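Local coordinates for iron-regulated outer membrane protein (Neisseria meningitidis, PDB 4B7O) that probably carries siderophore-bound iron across the meningococcal outer membrane as a TonB-dependent transporter, with a plug domain lodged inside a beta-barrel, at residues A[64-69]-A[537-542]; A[75-80]-A[142-147]; A[108-113]-A[591-596]; A[116-119]-A[124-127]; A[188-193]-A[217-222]. One frame throughout, in Å; residues are numbered along the deposited sequence.

Contact 1 of 5, residues A[64-69]-A[537-542]; sequences GSKIRT and ARNTEI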
# COMPACT_ATOMS: atom_id res chain seq x y z
N GLY A 64 1.94 19.02 8.56
CA GLY A 64 2.58 19.27 7.33
C GLY A 64 1.98 18.33 6.28
O GLY A 64 0.77 18.26 6.10
N SER A 65 2.87 17.63 5.59
CA SER A 65 2.49 16.68 4.59
C SER A 65 2.58 15.27 5.18
O SER A 65 2.31 14.28 4.49
CB SER A 65 3.44 16.81 3.38
OG SER A 65 2.80 16.37 2.19
N LYS A 66 2.97 15.18 6.46
CA LYS A 66 3.16 13.91 7.14
C LYS A 66 1.92 13.01 7.11
O LYS A 66 2.06 11.81 6.97
CB LYS A 66 3.62 14.10 8.57
CG LYS A 66 3.87 12.80 9.28
CD LYS A 66 4.40 13.01 10.70
CE LYS A 66 4.70 11.67 11.35
NZ LYS A 66 5.86 11.05 10.64
N ILE A 67 0.74 13.61 7.20
CA ILE A 67 -0.48 12.88 7.35
C ILE A 67 -1.52 13.57 6.54
O ILE A 67 -1.87 14.69 6.84
CB ILE A 67 -0.89 12.83 8.83
CG1 ILE A 67 -0.11 11.69 9.51
CG2 ILE A 67 -2.37 12.54 8.98
CD1 ILE A 67 0.14 11.91 10.96
N ARG A 68 -2.00 12.93 5.47
CA ARG A 68 -3.04 13.52 4.65
C ARG A 68 -4.25 12.62 4.76
O ARG A 68 -4.25 11.47 4.30
CB ARG A 68 -2.56 13.70 3.22
CG ARG A 68 -1.31 14.60 3.11
CD ARG A 68 -0.91 15.02 1.70
NE ARG A 68 -1.89 15.89 1.01
CZ ARG A 68 -2.56 15.57 -0.11
NH1 ARG A 68 -2.39 14.38 -0.72
NH2 ARG A 68 -3.42 16.43 -0.64
N THR A 69 -5.26 13.08 5.47
CA THR A 69 -6.40 12.21 5.65
C THR A 69 -7.48 12.59 4.63
O THR A 69 -7.58 13.74 4.22
CB THR A 69 -6.87 12.06 7.12
OG1 THR A 69 -8.19 12.55 7.28
CG2 THR A 69 -5.95 12.73 8.13
N ALA A 537 13.43 2.27 13.32
CA ALA A 537 13.45 3.54 12.61
C ALA A 537 13.44 4.66 13.64
O ALA A 537 12.73 4.56 14.67
CB ALA A 537 12.23 3.67 11.70
N ARG A 538 14.20 5.71 13.37
CA ARG A 538 14.00 6.97 14.07
C ARG A 538 13.61 8.03 13.05
O ARG A 538 14.39 8.31 12.18
CB ARG A 538 15.27 7.38 14.82
CG ARG A 538 15.04 8.49 15.85
CD ARG A 538 16.35 8.94 16.50
NE ARG A 538 17.43 9.33 15.58
CZ ARG A 538 18.47 10.10 15.94
NH1 ARG A 538 18.54 10.59 17.18
NH2 ARG A 538 19.45 10.41 15.08
N ASN A 539 12.41 8.58 13.16
CA ASN A 539 11.93 9.53 12.19
C ASN A 539 11.74 10.92 12.80
O ASN A 539 10.97 11.10 13.71
CB ASN A 539 10.60 9.02 11.55
CG ASN A 539 10.15 9.83 10.35
OD1 ASN A 539 10.74 9.74 9.29
ND2 ASN A 539 9.09 10.63 10.50
N THR A 540 12.43 11.91 12.26
CA THR A 540 12.16 13.26 12.71
C THR A 540 11.71 14.16 11.60
O THR A 540 12.28 14.17 10.52
CB THR A 540 13.29 13.82 13.58
OG1 THR A 540 13.51 15.21 13.29
CG2 THR A 540 14.51 13.08 13.38
N GLU A 541 10.63 14.87 11.83
CA GLU A 541 10.19 15.84 10.81
C GLU A 541 9.62 17.18 11.23
O GLU A 541 9.01 17.29 12.29
CB GLU A 541 9.26 15.21 9.77
CG GLU A 541 8.14 14.30 10.21
CD GLU A 541 7.58 13.55 8.97
OE1 GLU A 541 7.04 14.20 8.02
OE2 GLU A 541 7.69 12.30 8.94
N ILE A 542 9.77 18.19 10.39
CA ILE A 542 9.08 19.45 10.67
C ILE A 542 8.00 19.68 9.62
O ILE A 542 8.12 19.19 8.51
CB ILE A 542 10.09 20.59 10.82
CG1 ILE A 542 11.05 20.58 9.65
CG2 ILE A 542 10.98 20.37 12.09
CD1 ILE A 542 11.83 21.86 9.61
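K66 of the plug and E541 of the barrel wall meet in a buried salt bridge where the N-terminal end of the plug, just before strand 67-73, passes the inner side of strand 535-547. The contact belongs to a cluster of plug basic residues and barrel glutamates, consistent with the charged plug-barrel lock found in this transporter family.

The K66 chain runs straight out from the backbone as far as CE and then bends at its last torsion (chi4 68°), which sets the ammonium over the E541 carboxylate. NZ lies 2.8 Å from OE2 of E541 and reaches that oxygen from above the carboxylate plane, 63° out of it. The aliphatic part of the lysine also leans on the acid: CB of K66 is 3.5 Å from OE1 of E541, and CD of K66 is 3.7 Å from CD of E541.

N539, two residues back on the same barrel strand, supplies the second donor. Its ND2 is 2.7 Å from OE2 of E541, in the amide plane and on the oxygen's anti lone pair. NZ of K66 and ND2 of N539 stand 3.3 Å apart as two donors sharing one acceptor, with no bond between them.

NZ also donates to the backbone oxygens of K151 and A153, while OE1 of E541 takes R110. With two donors on OE2 and an arginine on OE1, the carboxylate is held at both oxygens, and the surrounding positive charge would probably keep it ionised although it is buried.

Contact 2 of 5, residues A[75-80]-A[142-147]; sequences QQKDES and ALVKVV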
# COMPACT_ATOMS: atom_id res chain seq x y z
N GLN A 75 -17.36 10.81 -2.64
CA GLN A 75 -17.96 11.76 -3.53
C GLN A 75 -16.93 12.22 -4.58
O GLN A 75 -17.31 12.48 -5.71
CB GLN A 75 -18.65 12.89 -2.75
CG GLN A 75 -17.79 14.11 -2.44
CD GLN A 75 -17.72 15.11 -3.59
OE1 GLN A 75 -18.71 15.34 -4.31
NE2 GLN A 75 -16.54 15.72 -3.77
N GLN A 76 -15.64 12.25 -4.26
CA GLN A 76 -14.62 12.56 -5.27
C GLN A 76 -14.33 11.46 -6.24
O GLN A 76 -14.15 11.72 -7.42
CB GLN A 76 -13.30 12.91 -4.63
CG GLN A 76 -13.15 14.39 -4.41
CD GLN A 76 -12.12 14.68 -3.34
OE1 GLN A 76 -11.26 13.84 -3.01
NE2 GLN A 76 -12.20 15.89 -2.79
N LYS A 77 -14.27 10.24 -5.75
CA LYS A 77 -14.09 9.08 -6.59
C LYS A 77 -15.25 8.92 -7.62
O LYS A 77 -15.02 8.57 -8.76
CB LYS A 77 -13.99 7.89 -5.67
CG LYS A 77 -13.18 6.75 -6.20
CD LYS A 77 -12.71 5.92 -5.04
CE LYS A 77 -13.83 5.68 -4.03
NZ LYS A 77 -14.84 4.71 -4.55
N ASP A 78 -16.46 9.27 -7.24
CA ASP A 78 -17.56 9.19 -8.13
C ASP A 78 -17.38 10.12 -9.31
O ASP A 78 -18.00 9.94 -10.32
CB ASP A 78 -18.85 9.53 -7.38
CG ASP A 78 -19.38 8.37 -6.55
OD1 ASP A 78 -18.83 7.27 -6.69
OD2 ASP A 78 -20.31 8.54 -5.74
N GLU A 79 -16.54 11.12 -9.18
CA GLU A 79 -16.36 12.11 -10.24
C GLU A 79 -15.20 11.76 -11.09
O GLU A 79 -14.85 12.47 -11.97
CB GLU A 79 -16.15 13.52 -9.64
CG GLU A 79 -17.36 13.93 -8.80
CD GLU A 79 -17.24 15.36 -8.30
OE1 GLU A 79 -16.44 16.11 -8.89
OE2 GLU A 79 -17.94 15.74 -7.33
N SER A 80 -14.54 10.67 -10.78
CA SER A 80 -13.31 10.30 -11.46
C SER A 80 -13.50 9.06 -12.34
O SER A 80 -14.45 8.27 -12.19
CB SER A 80 -12.23 10.04 -10.42
OG SER A 80 -11.12 9.32 -10.91
N ALA A 142 -12.84 0.60 -5.93
CA ALA A 142 -14.27 0.39 -5.94
C ALA A 142 -14.84 0.07 -4.54
O ALA A 142 -15.94 0.43 -4.20
CB ALA A 142 -14.61 -0.73 -6.93
N LEU A 143 -14.07 -0.61 -3.73
CA LEU A 143 -14.51 -1.02 -2.44
C LEU A 143 -14.40 0.06 -1.34
O LEU A 143 -15.07 -0.01 -0.30
CB LEU A 143 -13.66 -2.22 -2.04
CG LEU A 143 -13.83 -3.52 -2.86
CD1 LEU A 143 -12.76 -4.49 -2.41
CD2 LEU A 143 -15.21 -4.14 -2.70
N VAL A 144 -13.57 1.06 -1.57
CA VAL A 144 -13.22 1.96 -0.48
C VAL A 144 -14.15 3.18 -0.38
O VAL A 144 -14.75 3.59 -1.36
CB VAL A 144 -11.74 2.36 -0.55
CG1 VAL A 144 -10.92 1.12 -0.83
CG2 VAL A 144 -11.51 3.41 -1.61
N LYS A 145 -14.26 3.77 0.80
CA LYS A 145 -14.97 5.03 0.93
C LYS A 145 -14.02 6.22 1.08
O LYS A 145 -14.33 7.34 0.69
CB LYS A 145 -15.96 5.00 2.06
CG LYS A 145 -15.37 4.94 3.44
CD LYS A 145 -16.36 5.53 4.44
CE LYS A 145 -16.20 4.89 5.81
NZ LYS A 145 -16.43 5.88 6.90
N VAL A 146 -12.84 5.96 1.61
CA VAL A 146 -11.94 6.98 1.95
C VAL A 146 -10.54 6.35 1.81
O VAL A 146 -10.38 5.18 2.14
CB VAL A 146 -12.30 7.42 3.39
CG1 VAL A 146 -11.46 6.75 4.47
CG2 VAL A 146 -12.21 8.90 3.53
N VAL A 147 -9.56 7.09 1.30
CA VAL A 147 -8.13 6.69 1.33
C VAL A 147 -7.31 7.82 1.97
O VAL A 147 -7.48 8.97 1.59
CB VAL A 147 -7.57 6.52 -0.09
CG1 VAL A 147 -6.07 6.16 -0.05
CG2 VAL A 147 -8.38 5.53 -0.90
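K77 and V144 meet with their backbones well apart: the nearest CA pair, K77 to K145, is 8.6 Å, and no backbone bond links 75-80 to 142-147. Both segments are part of the plug domain. Helix 74-77 follows strand 67-73 directly, and 142-147 includes the beginning of strand 144-150, the neighbour of that strand in the four-stranded mixed sheet of the plug. K145 and V146 both face K170 across this sheet, forming a classic beta bulge at the corner where the chain turns.

The lysine does the reaching. Its side chain starts out extended, then bends at both of its last two torsions (chi3 44°, chi4 73°), curling the ammonium towards the carbonyl oxygens of P141 and V144. The stronger of its bonds goes to P141, immediately before the second segment; the one to V144 O is weak. One carbon back from the ammonium, CE of K77 is 4.0 Å from the CG2 methyl of V144, the two side chains crossing at about a right angle.

Past K77 the chain goes into a type I turn closed by S80 N on K77 O at 3.0 Å. This turn faces the barrel, where D78 pairs with R188, and E79 with both R646 and K698. Within the plug itself, the weak bond spans 3.4 Å from K77 NZ to V144 O, and CE of K77 sits almost as near that oxygen, at 3.5 Å.

Contact 3 of 5, residues A[108-113]-A[591-596]; sequences TLRGMG and GYELGA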
# COMPACT_ATOMS: atom_id res chain seq x y z
N THR A 108 5.94 3.12 -3.93
CA THR A 108 6.86 3.75 -3.01
C THR A 108 6.28 5.01 -2.42
O THR A 108 5.48 5.73 -3.02
CB THR A 108 8.24 4.01 -3.62
OG1 THR A 108 8.10 4.87 -4.74
CG2 THR A 108 8.82 2.71 -4.09
N LEU A 109 6.70 5.26 -1.22
CA LEU A 109 6.23 6.35 -0.43
C LEU A 109 7.50 6.98 0.07
O LEU A 109 8.28 6.29 0.75
CB LEU A 109 5.41 5.81 0.72
CG LEU A 109 4.81 6.82 1.68
CD1 LEU A 109 3.90 7.79 0.91
CD2 LEU A 109 4.06 6.05 2.77
N ARG A 110 7.73 8.24 -0.33
CA ARG A 110 9.01 8.89 -0.04
C ARG A 110 10.17 8.03 -0.43
O ARG A 110 11.18 8.00 0.26
CB ARG A 110 9.12 9.20 1.46
CG ARG A 110 8.35 10.43 1.89
CD ARG A 110 8.27 10.56 3.42
NE ARG A 110 7.55 11.81 3.77
CZ ARG A 110 7.32 12.24 5.00
NH1 ARG A 110 7.73 11.52 6.04
NH2 ARG A 110 6.65 13.38 5.17
N GLY A 111 10.04 7.33 -1.55
CA GLY A 111 11.08 6.42 -2.04
C GLY A 111 11.15 5.07 -1.34
O GLY A 111 11.97 4.25 -1.70
N MET A 112 10.33 4.81 -0.33
CA MET A 112 10.47 3.54 0.39
C MET A 112 9.41 2.65 -0.12
O MET A 112 8.29 3.13 -0.42
CB MET A 112 10.33 3.73 1.88
CG MET A 112 11.34 4.67 2.48
SD MET A 112 13.03 4.05 2.32
CE MET A 112 13.01 2.67 3.42
N GLY A 113 9.76 1.38 -0.32
CA GLY A 113 8.84 0.45 -1.02
C GLY A 113 7.93 -0.36 -0.08
O GLY A 113 7.97 -0.18 1.16
N GLY A 591 14.27 14.39 2.96
CA GLY A 591 13.58 15.00 1.81
C GLY A 591 12.47 15.89 2.21
O GLY A 591 12.32 16.22 3.40
N TYR A 592 11.67 16.31 1.22
CA TYR A 592 10.63 17.27 1.52
C TYR A 592 9.49 17.12 0.57
O TYR A 592 9.63 16.46 -0.48
CB TYR A 592 11.21 18.72 1.39
CG TYR A 592 11.72 18.99 -0.00
CD1 TYR A 592 10.83 19.35 -1.02
CD2 TYR A 592 13.07 18.84 -0.32
CE1 TYR A 592 11.24 19.58 -2.32
CE2 TYR A 592 13.51 19.11 -1.63
CZ TYR A 592 12.58 19.45 -2.60
OH TYR A 592 12.98 19.68 -3.87
N GLU A 593 8.38 17.78 0.92
CA GLU A 593 7.24 17.88 0.05
C GLU A 593 6.49 19.20 0.36
O GLU A 593 6.46 19.63 1.50
CB GLU A 593 6.31 16.68 0.25
CG GLU A 593 6.21 16.27 1.68
CD GLU A 593 6.21 14.75 1.91
OE1 GLU A 593 7.16 14.01 1.53
OE2 GLU A 593 5.24 14.31 2.56
N LEU A 594 5.96 19.84 -0.67
CA LEU A 594 5.24 21.04 -0.53
C LEU A 594 4.01 20.84 -1.35
O LEU A 594 4.07 20.19 -2.39
CB LEU A 594 6.01 22.24 -1.12
CG LEU A 594 7.32 22.62 -0.42
CD1 LEU A 594 8.39 23.17 -1.34
CD2 LEU A 594 7.12 23.60 0.70
N GLY A 595 2.91 21.42 -0.89
CA GLY A 595 1.66 21.39 -1.62
C GLY A 595 1.03 22.73 -1.40
O GLY A 595 1.18 23.30 -0.33
N ALA A 596 0.34 23.26 -2.40
CA ALA A 596 -0.37 24.52 -2.25
C ALA A 596 -1.66 24.40 -3.07
O ALA A 596 -1.74 23.60 -3.99
CB ALA A 596 0.50 25.67 -2.75
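R110 and E593 form a two-bonded salt bridge, the arginine offering the side of its guanidinium that carries NE and NH2. NE is 3.2 Å from OE1 of E593, and NH2 is 3.1 Å from OE2 of E593; both bonds are reasonably straight, and both oxygens lie close to the guanidinium plane. The carboxylate does not share that plane but is turned 61° from it. OE1 is met on its syn side but 32° out of the carboxylate plane, and OE2 from well above it.

The arginine reaches across because its chain is fully extended beyond CG, with CG set beside the backbone N (chi1 -79°). E593 comes in at about a right angle to it, bent at its second torsion. Contact through carbon is slight, CG of R110 standing 3.8 Å from OE1 of E593. Both side chains also touch F558 on the adjacent barrel strand.

Backbone bonds fix the base of the arginine. R110 and G111 are the two central residues of a type I' turn joining plug strand 107-109 to the short, weakly bonded strand 112-113, both with positive phi, and the turn is closed by M112 N to L109 O at 2.7 Å and L109 N to M112 O at 2.8 Å. This tight hairpin of the plug thus holds its arginine out towards barrel strand 578-600, and R110 O is tied to the barrel as well, through ND2 of N589.

Further charge pairing surrounds the bridge. R110 NH2 has its stronger partner in E541, and OE2 of E593 has its own in K151 of the plug, with S65 OG adding a weak hydrogen bond.

Contact 4 of 5, residues A[116-119]-A[124-127]; sequences SVDI and AYSD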
# COMPACT_ATOMS: atom_id res chain seq x y z
N SER A 116 8.36 -1.80 3.47
CA SER A 116 8.19 -1.05 4.73
C SER A 116 6.88 -0.31 4.77
O SER A 116 6.48 0.15 5.85
CB SER A 116 9.32 -0.04 4.99
OG SER A 116 10.26 0.02 3.92
N VAL A 117 6.23 -0.09 3.62
CA VAL A 117 4.95 0.63 3.71
C VAL A 117 3.77 -0.29 3.56
O VAL A 117 3.68 -1.02 2.62
CB VAL A 117 4.93 1.92 2.88
CG1 VAL A 117 6.08 1.97 1.90
CG2 VAL A 117 3.57 2.27 2.25
N ASP A 118 2.87 -0.27 4.54
CA ASP A 118 1.72 -1.15 4.53
C ASP A 118 0.61 -0.52 3.75
O ASP A 118 0.66 0.67 3.46
CB ASP A 118 1.29 -1.45 5.95
CG ASP A 118 2.38 -2.21 6.72
OD1 ASP A 118 3.06 -3.11 6.14
OD2 ASP A 118 2.59 -1.87 7.89
N ILE A 119 -0.39 -1.32 3.40
CA ILE A 119 -1.62 -0.82 2.87
C ILE A 119 -2.63 -1.34 3.81
O ILE A 119 -2.76 -2.54 3.95
CB ILE A 119 -1.96 -1.43 1.49
CG1 ILE A 119 -0.84 -1.15 0.49
CG2 ILE A 119 -3.29 -0.87 0.97
CD1 ILE A 119 -1.33 -1.37 -0.92
N ALA A 124 -6.55 -3.73 8.90
CA ALA A 124 -5.98 -5.04 8.82
C ALA A 124 -4.98 -5.04 7.69
O ALA A 124 -5.27 -4.57 6.61
CB ALA A 124 -7.06 -6.06 8.55
N TYR A 125 -3.82 -5.63 7.92
CA TYR A 125 -2.78 -5.61 6.94
C TYR A 125 -1.74 -6.65 7.35
O TYR A 125 -1.56 -6.98 8.50
CB TYR A 125 -2.12 -4.20 6.92
CG TYR A 125 -1.70 -3.69 8.33
CD1 TYR A 125 -2.59 -2.99 9.14
CD2 TYR A 125 -0.43 -3.89 8.82
CE1 TYR A 125 -2.23 -2.53 10.41
CE2 TYR A 125 -0.05 -3.42 10.08
CZ TYR A 125 -0.97 -2.74 10.86
OH TYR A 125 -0.61 -2.28 12.08
N SER A 126 -0.96 -7.07 6.38
CA SER A 126 -0.05 -8.16 6.55
C SER A 126 1.21 -7.64 5.92
O SER A 126 1.16 -6.76 5.09
CB SER A 126 -0.59 -9.33 5.71
OG SER A 126 0.43 -10.21 5.35
N ASP A 127 2.35 -8.18 6.30
CA ASP A 127 3.57 -7.64 5.77
C ASP A 127 4.34 -8.66 4.97
O ASP A 127 5.40 -8.37 4.41
CB ASP A 127 4.39 -6.98 6.89
CG ASP A 127 4.98 -7.97 7.87
OD1 ASP A 127 4.42 -9.08 8.02
OD2 ASP A 127 5.99 -7.60 8.51
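D118 and Y125 pack against each other within the plug, a buried contact made without any hydrogen bond between 116-119 and 124-127, where the chain leaves edge strand 118-121 and doubles back alongside it. The carboxylate of D118 lies beside the tyrosine ring, the two planes only 25° apart, and OD2 of D118 is 3.8 Å from CD2 of Y125 and as far from CE2, an oblique approach. The tyrosine swings its ring over towards D118 (chi1 50°), and OH of Y125 is bonded beyond the contact to the backbone N of I160. One residue along, the carbonyl oxygen of I119 sits 3.5 Å from CB of Y125.

D127 runs side by side with D118, its CB 4.2 Å from OD1 of D118. The two acids come no closer than 5.9 Å between OD1 of D118 and OD2 of D127, and each has a basic partner on the barrel that probably offsets the like charge: R509 for D118, K442 for D127.

Strand 118-121 lies at the edge of the four-stranded plug sheet, parallel to strand 166-171, while V117 packs on L107 and L109 of strand 107-109 and D127 turns to Q387 on barrel strand 376-391.

Contact 5 of 5, residues A[188-193]-A[217-222]; sequences RLNSGF and SYNRND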
# COMPACT_ATOMS: atom_id res chain seq x y z
N ARG A 188 -26.97 1.23 -6.46
CA ARG A 188 -26.07 2.00 -7.27
C ARG A 188 -25.61 1.11 -8.38
O ARG A 188 -25.18 -0.01 -8.12
CB ARG A 188 -24.90 2.40 -6.44
CG ARG A 188 -23.96 3.32 -7.16
CD ARG A 188 -22.62 3.25 -6.46
NE ARG A 188 -21.70 4.27 -6.96
CZ ARG A 188 -20.58 3.99 -7.63
NH1 ARG A 188 -20.27 2.72 -7.94
NH2 ARG A 188 -19.80 4.98 -8.01
N LEU A 189 -25.74 1.55 -9.63
CA LEU A 189 -25.11 0.80 -10.72
C LEU A 189 -24.00 1.64 -11.25
O LEU A 189 -24.09 2.89 -11.21
CB LEU A 189 -26.09 0.46 -11.85
CG LEU A 189 -27.41 -0.13 -11.40
CD1 LEU A 189 -28.55 0.29 -12.33
CD2 LEU A 189 -27.31 -1.64 -11.20
N ASN A 190 -22.97 1.00 -11.79
CA ASN A 190 -21.97 1.79 -12.53
C ASN A 190 -21.40 1.10 -13.79
O ASN A 190 -21.48 -0.09 -13.93
CB ASN A 190 -20.85 2.20 -11.58
CG ASN A 190 -19.89 1.09 -11.33
OD1 ASN A 190 -20.19 0.15 -10.61
ND2 ASN A 190 -18.76 1.14 -12.00
N SER A 191 -20.81 1.84 -14.70
CA SER A 191 -20.19 1.27 -15.91
C SER A 191 -19.04 2.12 -16.30
O SER A 191 -19.04 3.32 -16.04
CB SER A 191 -21.18 1.37 -17.06
OG SER A 191 -21.93 0.19 -17.14
N GLY A 192 -18.06 1.52 -16.96
CA GLY A 192 -16.88 2.28 -17.39
C GLY A 192 -16.36 1.65 -18.68
O GLY A 192 -16.54 0.46 -18.91
N PHE A 193 -15.71 2.43 -19.52
CA PHE A 193 -15.21 1.91 -20.77
C PHE A 193 -13.87 2.54 -20.99
O PHE A 193 -13.70 3.74 -20.87
CB PHE A 193 -16.21 2.23 -21.94
CG PHE A 193 -17.58 1.67 -21.67
CD1 PHE A 193 -17.85 0.33 -21.89
CD2 PHE A 193 -18.54 2.43 -21.02
CE1 PHE A 193 -19.07 -0.21 -21.55
CE2 PHE A 193 -19.77 1.88 -20.67
CZ PHE A 193 -20.03 0.56 -20.94
N SER A 217 -21.97 -5.24 -2.18
CA SER A 217 -21.41 -4.62 -3.37
C SER A 217 -20.54 -5.52 -4.24
O SER A 217 -19.65 -6.22 -3.75
CB SER A 217 -20.58 -3.43 -2.99
OG SER A 217 -20.96 -2.42 -3.85
N TYR A 218 -20.76 -5.44 -5.55
CA TYR A 218 -20.06 -6.24 -6.51
C TYR A 218 -19.44 -5.34 -7.59
O TYR A 218 -20.09 -4.41 -8.07
CB TYR A 218 -21.05 -7.21 -7.17
CG TYR A 218 -20.38 -8.01 -8.26
CD1 TYR A 218 -19.46 -9.03 -7.94
CD2 TYR A 218 -20.62 -7.73 -9.60
CE1 TYR A 218 -18.81 -9.75 -8.93
CE2 TYR A 218 -19.99 -8.46 -10.60
CZ TYR A 218 -19.08 -9.47 -10.26
OH TYR A 218 -18.46 -10.18 -11.25
N ASN A 219 -18.23 -5.64 -8.02
CA ASN A 219 -17.60 -4.83 -9.05
C ASN A 219 -16.69 -5.66 -9.94
O ASN A 219 -15.90 -6.49 -9.47
CB ASN A 219 -16.80 -3.67 -8.44
CG ASN A 219 -16.80 -2.44 -9.34
OD1 ASN A 219 -15.89 -2.23 -10.20
ND2 ASN A 219 -17.84 -1.60 -9.17
N ARG A 220 -16.78 -5.45 -11.23
CA ARG A 220 -15.87 -6.16 -12.06
C ARG A 220 -15.21 -5.23 -13.02
O ARG A 220 -15.80 -4.30 -13.49
CB ARG A 220 -16.54 -7.32 -12.75
CG ARG A 220 -15.86 -7.71 -14.04
CD ARG A 220 -16.54 -8.91 -14.63
NE ARG A 220 -15.67 -9.70 -15.51
CZ ARG A 220 -16.02 -10.06 -16.76
NH1 ARG A 220 -17.19 -9.66 -17.25
NH2 ARG A 220 -15.20 -10.80 -17.51
N ASN A 221 -13.93 -5.45 -13.27
CA ASN A 221 -13.24 -4.65 -14.23
C ASN A 221 -12.40 -5.54 -15.13
O ASN A 221 -11.44 -6.17 -14.69
CB ASN A 221 -12.38 -3.59 -13.56
CG ASN A 221 -11.52 -2.81 -14.56
OD1 ASN A 221 -11.85 -2.67 -15.76
ND2 ASN A 221 -10.39 -2.32 -14.08
N ASP A 222 -12.81 -5.62 -16.39
CA ASP A 222 -12.15 -6.57 -17.26
C ASP A 222 -11.17 -5.89 -18.17
O ASP A 222 -11.54 -5.17 -19.08
CB ASP A 222 -13.19 -7.34 -18.05
CG ASP A 222 -12.56 -8.44 -18.87
OD1 ASP A 222 -11.37 -8.77 -18.62
OD2 ASP A 222 -13.25 -8.96 -19.79
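N190 and N219 join amide to amide across an intervening strand of the beta-barrel. Strands 185-194 and 212-223 both pair antiparallel with strand 198-209, which runs between them, so they share a direction and their CA atoms come no nearer than 8.7 Å, between N190 and N219.

The polar link is a single weak hydrogen bond: ND2 of N219 is 3.3 Å from OD1 of N190, with a bent N-H...O angle of 124°. The side chains cross at about a right angle, yet the amide planes are nearly parallel, 8° apart. N190 is backbone-bonded to G202 of the strand between, whose lack of a side chain probably leaves the two amides room to meet.

Packing places this pair on the plug-facing side of the wall. N219 lies against A142 of the plug, and N190 touches N742 on strand 736-744.

The charged residues of each strand pair elsewhere, not with each other across the contact. R220 takes D247 on the next strand, 246-259. It is also near D222, but NH2 of R220 to OD2 of D222 at 3.5 Å is an attraction of charges alone, since the oxygen lies well out of the guanidinium plane; CB of D222 sits 3.9 Å above one face of the R220 guanidinium, offset towards its rim.

Contacts 1 and 3 form one charged cluster between plug and barrel: their centres are 10 Å apart, and R110 NH2 of contact 3 reaches E541 OE1 of contact 1 at 3.0 Å. Contact 4 adjoins contact 3 within the plug, where V117 packs on the L109 side chain and against the carbonyl oxygen of M112, though their centres are 18 Å apart. Contacts 2 and 5 make a second plug-barrel meeting, centres 13 Å apart, joined by D78 OD1 to R188 NH2 at 2.8 Å and by A142 against N219. Contacts 1 and 5 lie on opposite sides of the chain's centre, about 36 Å between centres; with contact 2 tied to contact 5 there, the plug is held to the wall at two well-separated places.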